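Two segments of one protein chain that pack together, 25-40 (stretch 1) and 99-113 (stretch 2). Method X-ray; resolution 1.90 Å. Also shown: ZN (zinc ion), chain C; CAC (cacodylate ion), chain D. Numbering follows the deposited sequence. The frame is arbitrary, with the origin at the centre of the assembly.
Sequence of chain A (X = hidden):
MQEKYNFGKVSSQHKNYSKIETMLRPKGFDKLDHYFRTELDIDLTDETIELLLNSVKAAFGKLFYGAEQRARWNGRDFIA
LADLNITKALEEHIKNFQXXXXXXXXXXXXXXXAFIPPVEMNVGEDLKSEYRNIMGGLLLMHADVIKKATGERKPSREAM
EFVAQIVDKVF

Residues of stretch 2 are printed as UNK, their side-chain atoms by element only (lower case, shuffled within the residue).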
# COMPACT_ATOMS: atom_id res chain seq x y z
N ARG A 25 -0.04 20.87 2.13
CA ARG A 25 -0.05 19.64 1.36
C ARG A 25 -0.30 18.50 2.35
O ARG A 25 0.37 18.48 3.38
CB ARG A 25 1.30 19.44 0.68
CG ARG A 25 1.31 18.36 -0.38
CD ARG A 25 2.71 18.12 -0.88
NE ARG A 25 2.69 17.40 -2.15
CZ ARG A 25 3.77 16.94 -2.75
NH1 ARG A 25 4.96 17.07 -2.19
NH2 ARG A 25 3.65 16.31 -3.90
N PRO A 26 -1.23 17.58 2.06
CA PRO A 26 -1.54 16.52 3.02
C PRO A 26 -0.26 15.88 3.54
O PRO A 26 0.70 15.69 2.80
CB PRO A 26 -2.39 15.54 2.20
CG PRO A 26 -3.06 16.40 1.18
CD PRO A 26 -2.05 17.45 0.84
N LYS A 27 -0.24 15.57 4.83
CA LYS A 27 0.95 15.03 5.47
C LYS A 27 1.31 13.66 4.89
O LYS A 27 0.43 12.90 4.52
CB LYS A 27 0.78 14.99 6.99
CG LYS A 27 1.34 16.23 7.70
CD LYS A 27 0.78 17.56 7.21
CE LYS A 27 1.53 18.76 7.81
NZ LYS A 27 2.75 19.21 7.05
N GLY A 28 2.61 13.40 4.79
CA GLY A 28 3.16 12.24 4.12
C GLY A 28 3.53 12.41 2.66
O GLY A 28 4.49 11.79 2.23
N PHE A 29 2.78 13.23 1.91
CA PHE A 29 2.93 13.40 0.45
C PHE A 29 4.34 13.89 0.17
O PHE A 29 5.11 13.31 -0.60
CB PHE A 29 1.92 14.42 -0.09
CG PHE A 29 0.53 13.89 -0.36
CD1 PHE A 29 -0.10 12.98 0.49
CD2 PHE A 29 -0.16 14.32 -1.49
CE1 PHE A 29 -1.36 12.53 0.22
CE2 PHE A 29 -1.43 13.85 -1.77
CZ PHE A 29 -2.04 12.96 -0.91
N ASP A 30 4.66 14.99 0.83
CA ASP A 30 6.02 15.51 0.94
C ASP A 30 7.10 14.42 0.96
O ASP A 30 7.92 14.32 0.07
CB ASP A 30 6.03 16.35 2.23
CG ASP A 30 4.95 15.88 3.24
OD1 ASP A 30 5.21 15.09 4.21
OD2 ASP A 30 3.76 16.25 3.07
N LYS A 31 7.07 13.57 1.98
CA LYS A 31 8.08 12.54 2.22
C LYS A 31 8.05 11.40 1.22
O LYS A 31 9.09 10.81 0.89
CB LYS A 31 7.87 11.99 3.64
CG LYS A 31 8.15 13.10 4.65
CD LYS A 31 7.49 12.92 5.99
CE LYS A 31 8.20 11.91 6.80
NZ LYS A 31 8.22 12.38 8.23
N LEU A 32 6.84 11.08 0.76
CA LEU A 32 6.67 10.05 -0.26
C LEU A 32 7.25 10.56 -1.57
O LEU A 32 8.01 9.86 -2.22
CB LEU A 32 5.20 9.72 -0.42
CG LEU A 32 4.91 8.54 -1.38
CD1 LEU A 32 5.36 7.22 -0.79
CD2 LEU A 32 3.44 8.53 -1.69
N ASP A 33 6.85 11.79 -1.93
CA ASP A 33 7.29 12.48 -3.14
C ASP A 33 8.80 12.46 -3.18
O ASP A 33 9.44 11.96 -4.11
CB ASP A 33 6.71 13.89 -3.11
CG ASP A 33 7.18 14.81 -4.22
OD1 ASP A 33 7.95 14.42 -5.12
OD2 ASP A 33 6.82 16.00 -4.22
N HIS A 34 9.38 12.97 -2.10
CA HIS A 34 10.81 13.01 -1.94
C HIS A 34 11.46 11.61 -2.00
O HIS A 34 12.47 11.46 -2.69
CB HIS A 34 11.13 13.79 -0.66
CG HIS A 34 12.57 14.12 -0.51
ND1 HIS A 34 13.06 15.40 -0.65
CD2 HIS A 34 13.63 13.32 -0.25
CE1 HIS A 34 14.37 15.38 -0.45
NE2 HIS A 34 14.74 14.14 -0.21
N TYR A 35 10.94 10.58 -1.35
CA TYR A 35 11.52 9.24 -1.47
C TYR A 35 11.39 8.59 -2.88
O TYR A 35 12.30 7.94 -3.38
CB TYR A 35 10.86 8.27 -0.47
CG TYR A 35 11.56 6.94 -0.44
CD1 TYR A 35 12.71 6.78 0.30
CD2 TYR A 35 11.11 5.86 -1.18
CE1 TYR A 35 13.38 5.57 0.34
CE2 TYR A 35 11.77 4.64 -1.16
CZ TYR A 35 12.91 4.51 -0.40
OH TYR A 35 13.61 3.33 -0.35
N PHE A 36 10.21 8.70 -3.49
CA PHE A 36 10.04 8.14 -4.84
C PHE A 36 11.01 8.78 -5.87
O PHE A 36 11.55 8.10 -6.73
CB PHE A 36 8.58 8.28 -5.25
CG PHE A 36 7.74 7.06 -4.93
CD1 PHE A 36 7.67 6.57 -3.64
CD2 PHE A 36 6.99 6.42 -5.92
CE1 PHE A 36 6.88 5.45 -3.35
CE2 PHE A 36 6.21 5.31 -5.63
CZ PHE A 36 6.17 4.82 -4.34
N ARG A 37 11.23 10.08 -5.77
CA ARG A 37 12.07 10.80 -6.72
C ARG A 37 13.52 10.40 -6.49
O ARG A 37 14.19 9.89 -7.39
CB ARG A 37 11.85 12.30 -6.58
CG ARG A 37 12.71 13.13 -7.50
CD ARG A 37 12.43 14.64 -7.43
NE ARG A 37 12.91 15.26 -6.20
CZ ARG A 37 12.18 15.66 -5.15
NH1 ARG A 37 12.81 16.20 -4.12
NH2 ARG A 37 10.85 15.56 -5.11
N THR A 38 13.99 10.58 -5.26
CA THR A 38 15.41 10.40 -4.94
C THR A 38 15.86 8.94 -4.90
O THR A 38 16.96 8.64 -5.35
CB THR A 38 15.74 11.12 -3.61
OG1 THR A 38 14.89 10.62 -2.55
CG2 THR A 38 15.38 12.57 -3.71
N GLU A 39 15.03 8.03 -4.38
CA GLU A 39 15.45 6.63 -4.24
C GLU A 39 14.91 5.67 -5.32
O GLU A 39 15.57 4.67 -5.62
CB GLU A 39 15.11 6.10 -2.84
CG GLU A 39 15.75 6.88 -1.69
CD GLU A 39 17.29 6.89 -1.70
OE1 GLU A 39 17.92 5.87 -2.07
OE2 GLU A 39 17.88 7.93 -1.32
N LEU A 40 13.74 5.95 -5.89
CA LEU A 40 13.10 5.06 -6.87
C LEU A 40 13.03 5.59 -8.30
O LEU A 40 12.60 4.84 -9.17
CB LEU A 40 11.68 4.71 -6.39
CG LEU A 40 11.56 4.10 -5.00
CD1 LEU A 40 10.11 3.84 -4.55
CD2 LEU A 40 12.36 2.82 -4.94
N UNK A 99 13.42 -2.94 5.98
CA UNK A 99 14.83 -2.59 6.04
C UNK A 99 15.14 -1.17 5.53
O UNK A 99 16.31 -0.79 5.54
c UNK A 99 15.72 -3.69 5.45
n UNK A 99 16.12 -7.46 2.23
c UNK A 99 15.54 -4.17 4.04
c UNK A 99 16.28 -5.98 2.43
c UNK A 99 16.15 -5.57 3.90
N UNK A 100 14.14 -0.38 5.16
CA UNK A 100 14.35 1.02 4.75
C UNK A 100 14.41 1.93 5.97
O UNK A 100 13.52 1.90 6.82
c UNK A 100 13.40 0.71 2.45
c UNK A 100 13.25 1.48 3.76
c UNK A 100 13.34 2.98 3.49
c UNK A 100 12.24 0.86 1.54
N UNK A 101 15.46 2.75 6.05
CA UNK A 101 15.68 3.65 7.19
C UNK A 101 14.96 4.99 7.04
O UNK A 101 14.42 5.51 8.02
o UNK A 101 19.49 1.47 9.03
o UNK A 101 19.73 3.64 8.71
c UNK A 101 17.18 3.85 7.43
c UNK A 101 17.92 2.52 7.59
c UNK A 101 19.13 2.55 8.51
N UNK A 102 14.95 5.52 5.82
CA UNK A 102 14.28 6.78 5.51
C UNK A 102 12.78 6.71 5.73
O UNK A 102 12.13 5.72 5.38
n UNK A 102 13.73 9.94 1.66
c UNK A 102 14.54 7.21 4.07
c UNK A 102 14.49 9.15 2.42
c UNK A 102 13.86 8.53 3.65
o UNK A 102 15.67 8.91 2.16
N UNK A 103 12.23 7.77 6.30
CA UNK A 103 10.81 7.90 6.50
C UNK A 103 10.21 8.35 5.17
O UNK A 103 10.54 9.43 4.69
o UNK A 103 8.19 8.49 7.43
o UNK A 103 8.92 10.02 8.77
c UNK A 103 9.15 9.13 7.93
c UNK A 103 10.60 8.93 7.59
N UNK A 104 9.33 7.54 4.56
CA UNK A 104 8.65 7.94 3.31
C UNK A 104 7.19 8.33 3.53
O UNK A 104 6.42 8.43 2.58
c UNK A 104 9.92 3.46 1.46
se UNK A 104 8.16 4.20 1.08
c UNK A 104 8.79 6.88 2.24
c UNK A 104 8.06 5.58 2.52
N UNK A 105 6.82 8.57 4.78
CA UNK A 105 5.52 9.12 5.15
C UNK A 105 4.46 8.07 5.42
O UNK A 105 3.29 8.41 5.51
N UNK A 106 4.84 6.81 5.56
CA UNK A 106 3.86 5.71 5.61
C UNK A 106 2.87 5.88 6.76
O UNK A 106 1.67 5.66 6.56
c UNK A 106 4.53 4.33 5.61
c UNK A 106 3.50 3.21 5.75
c UNK A 106 5.30 4.10 4.31
N UNK A 107 3.33 6.32 7.93
CA UNK A 107 2.43 6.52 9.06
C UNK A 107 1.39 7.59 8.81
O UNK A 107 0.23 7.43 9.18
c UNK A 107 3.20 6.83 10.33
o UNK A 107 5.20 5.83 11.14
c UNK A 107 4.02 5.65 10.80
o UNK A 107 3.54 4.49 10.82
N UNK A 108 1.80 8.68 8.15
CA UNK A 108 0.88 9.74 7.81
C UNK A 108 -0.02 9.27 6.66
O UNK A 108 -1.21 9.60 6.63
c UNK A 108 1.62 11.03 7.43
c UNK A 108 2.61 11.52 8.48
c UNK A 108 4.05 11.03 8.31
o UNK A 108 4.96 11.89 8.27
o UNK A 108 4.29 9.79 8.23
N UNK A 109 0.53 8.52 5.72
CA UNK A 109 -0.24 8.11 4.56
C UNK A 109 -1.32 7.10 4.96
O UNK A 109 -2.43 7.07 4.41
c UNK A 109 2.68 7.69 2.08
c UNK A 109 0.69 7.53 3.50
c UNK A 109 1.69 8.51 2.89
c UNK A 109 0.97 9.57 2.08
N UNK A 110 -1.00 6.28 5.96
CA UNK A 110 -1.96 5.31 6.49
C UNK A 110 -3.19 6.04 7.04
O UNK A 110 -4.32 5.67 6.73
c UNK A 110 -1.54 2.60 9.15
c UNK A 110 -1.31 4.47 7.60
c UNK A 110 -1.68 2.99 7.71
c UNK A 110 -3.05 2.58 7.14
N UNK A 111 -2.98 7.07 7.84
CA UNK A 111 -4.09 7.87 8.36
C UNK A 111 -4.85 8.58 7.25
O UNK A 111 -6.07 8.65 7.26
c UNK A 111 -4.77 9.29 10.33
c UNK A 111 -4.33 10.16 11.51
c UNK A 111 -3.63 8.89 9.40
o UNK A 111 -4.97 10.07 12.60
o UNK A 111 -3.35 10.93 11.35
N UNK A 112 -4.11 9.10 6.28
CA UNK A 112 -4.71 9.75 5.13
C UNK A 112 -5.67 8.86 4.35
O UNK A 112 -6.75 9.32 4.01
c UNK A 112 -4.22 10.99 3.03
c UNK A 112 -4.57 12.31 3.18
c UNK A 112 -4.98 11.09 0.72
c UNK A 112 -3.63 10.24 4.19
c UNK A 112 -5.10 13.03 2.15
o UNK A 112 -5.84 13.24 -0.03
c UNK A 112 -4.44 10.37 1.79
c UNK A 112 -5.30 12.42 0.93
N UNK A 113 -5.31 7.61 4.06
CA UNK A 113 -6.22 6.78 3.27
C UNK A 113 -7.49 6.35 4.00
O UNK A 113 -8.46 5.93 3.34
c UNK A 113 -4.49 6.11 1.61
c UNK A 113 -5.51 5.58 2.62
c UNK A 113 -4.89 4.63 3.66
c UNK A 113 -4.58 3.23 3.16
ZN ZN C . 7.63 17.66 -4.96
AS CAC D . 9.75 18.03 -2.27
O1 CAC D . 9.16 18.30 -3.88
O2 CAC D . 11.07 16.91 -2.08
C1 CAC D . 10.30 19.74 -1.46
C2 CAC D . 8.20 17.25 -1.35
O HOH W 1 11.34 10.89 2.44
O HOH W 2 8.23 17.07 -6.90
O HOH W 3 15.88 10.42 -0.27
O HOH W 4 7.09 19.49 -4.22

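Position 99 carries four carbons in a row ending in nitrogen, out of reach of stretch 1: K99. Position 100 has four carbons, forked at the first, with one arm two carbons long, and the tip of that arm lies near the Y35 hydroxyl. This is I100, with CD1 3.4 Å from Y35 OH. Position 101 shows three carbons, the third bearing two oxygens, and touches nothing opposite; it is E101.

Position 102 has three carbons, the third bearing one oxygen and one nitrogen, an amide at the edge of the H34 and Y35 rings: Q102. Its NE2 is 3.6 Å from Y35 CD1. Water 1 accepts from Q102 NE2 (2.7 Å) and donates to K31 O (2.7 Å), bridging the stretches.

Position 103 has two carbons, the second bearing two oxygens, one of them beside the K31 amine: D103. The salt bridge K31 NZ to D103 OD1 measures 2.5 Å, but OD1 also crowds K31 CE, so that length is uncertain. D103 OD2 accepts from the backbone N of position 105 at 3.0 Å.

Position 104 is unbranched, two carbons, selenium, one carbon, which identifies selenomethionine, M104. Its CE sits 3.8 Å from the centroid of the Y35 ring and 24° off the normal, a CH-pi contact over the face.

Position 105 has no side-chain atoms: G105. An ideal CB would lie 2.6 Å from G28 O, and phi/psi of 91/13 independently calls for glycine.

Position 106, one carbon carrying two more, is V106, pointing away. Position 107, two carbons with two terminal oxygens, is D107, out of reach. Position 108 has three carbons, the third with two oxygens: E108, whose OE2 makes a weak hydrogen bond from K31 NZ (3.3 Å), part of a salt bridge.

Position 109 has four carbons forked at the second, near F29 and L32: L109, with CD1 3.9 Å from L32 CD2. Position 110 has the same fork but no contact, L110; position 111, three carbons and two oxygens, is E111. Position 112 is a six-carbon ring bearing oxygen: Y112, whose face receives the F29 edge (centroids 5.1 Å, planes 73°). Position 113, forked at the first carbon with one two-carbon arm, is I113, out of reach.

The contact centres on two glycines, G28 CA and G105 CA being 4.0 Å apart. An ideal CB on G28 would fall 2.9 Å from L109 CD2, so both bare backbones permit this approach. Apolar packing involving Y35, L32 and F29 joins the K31 salt bridges in burying 823 Å².

Stretch 2, residues 99-113: KIEQDMGVDELLEYI
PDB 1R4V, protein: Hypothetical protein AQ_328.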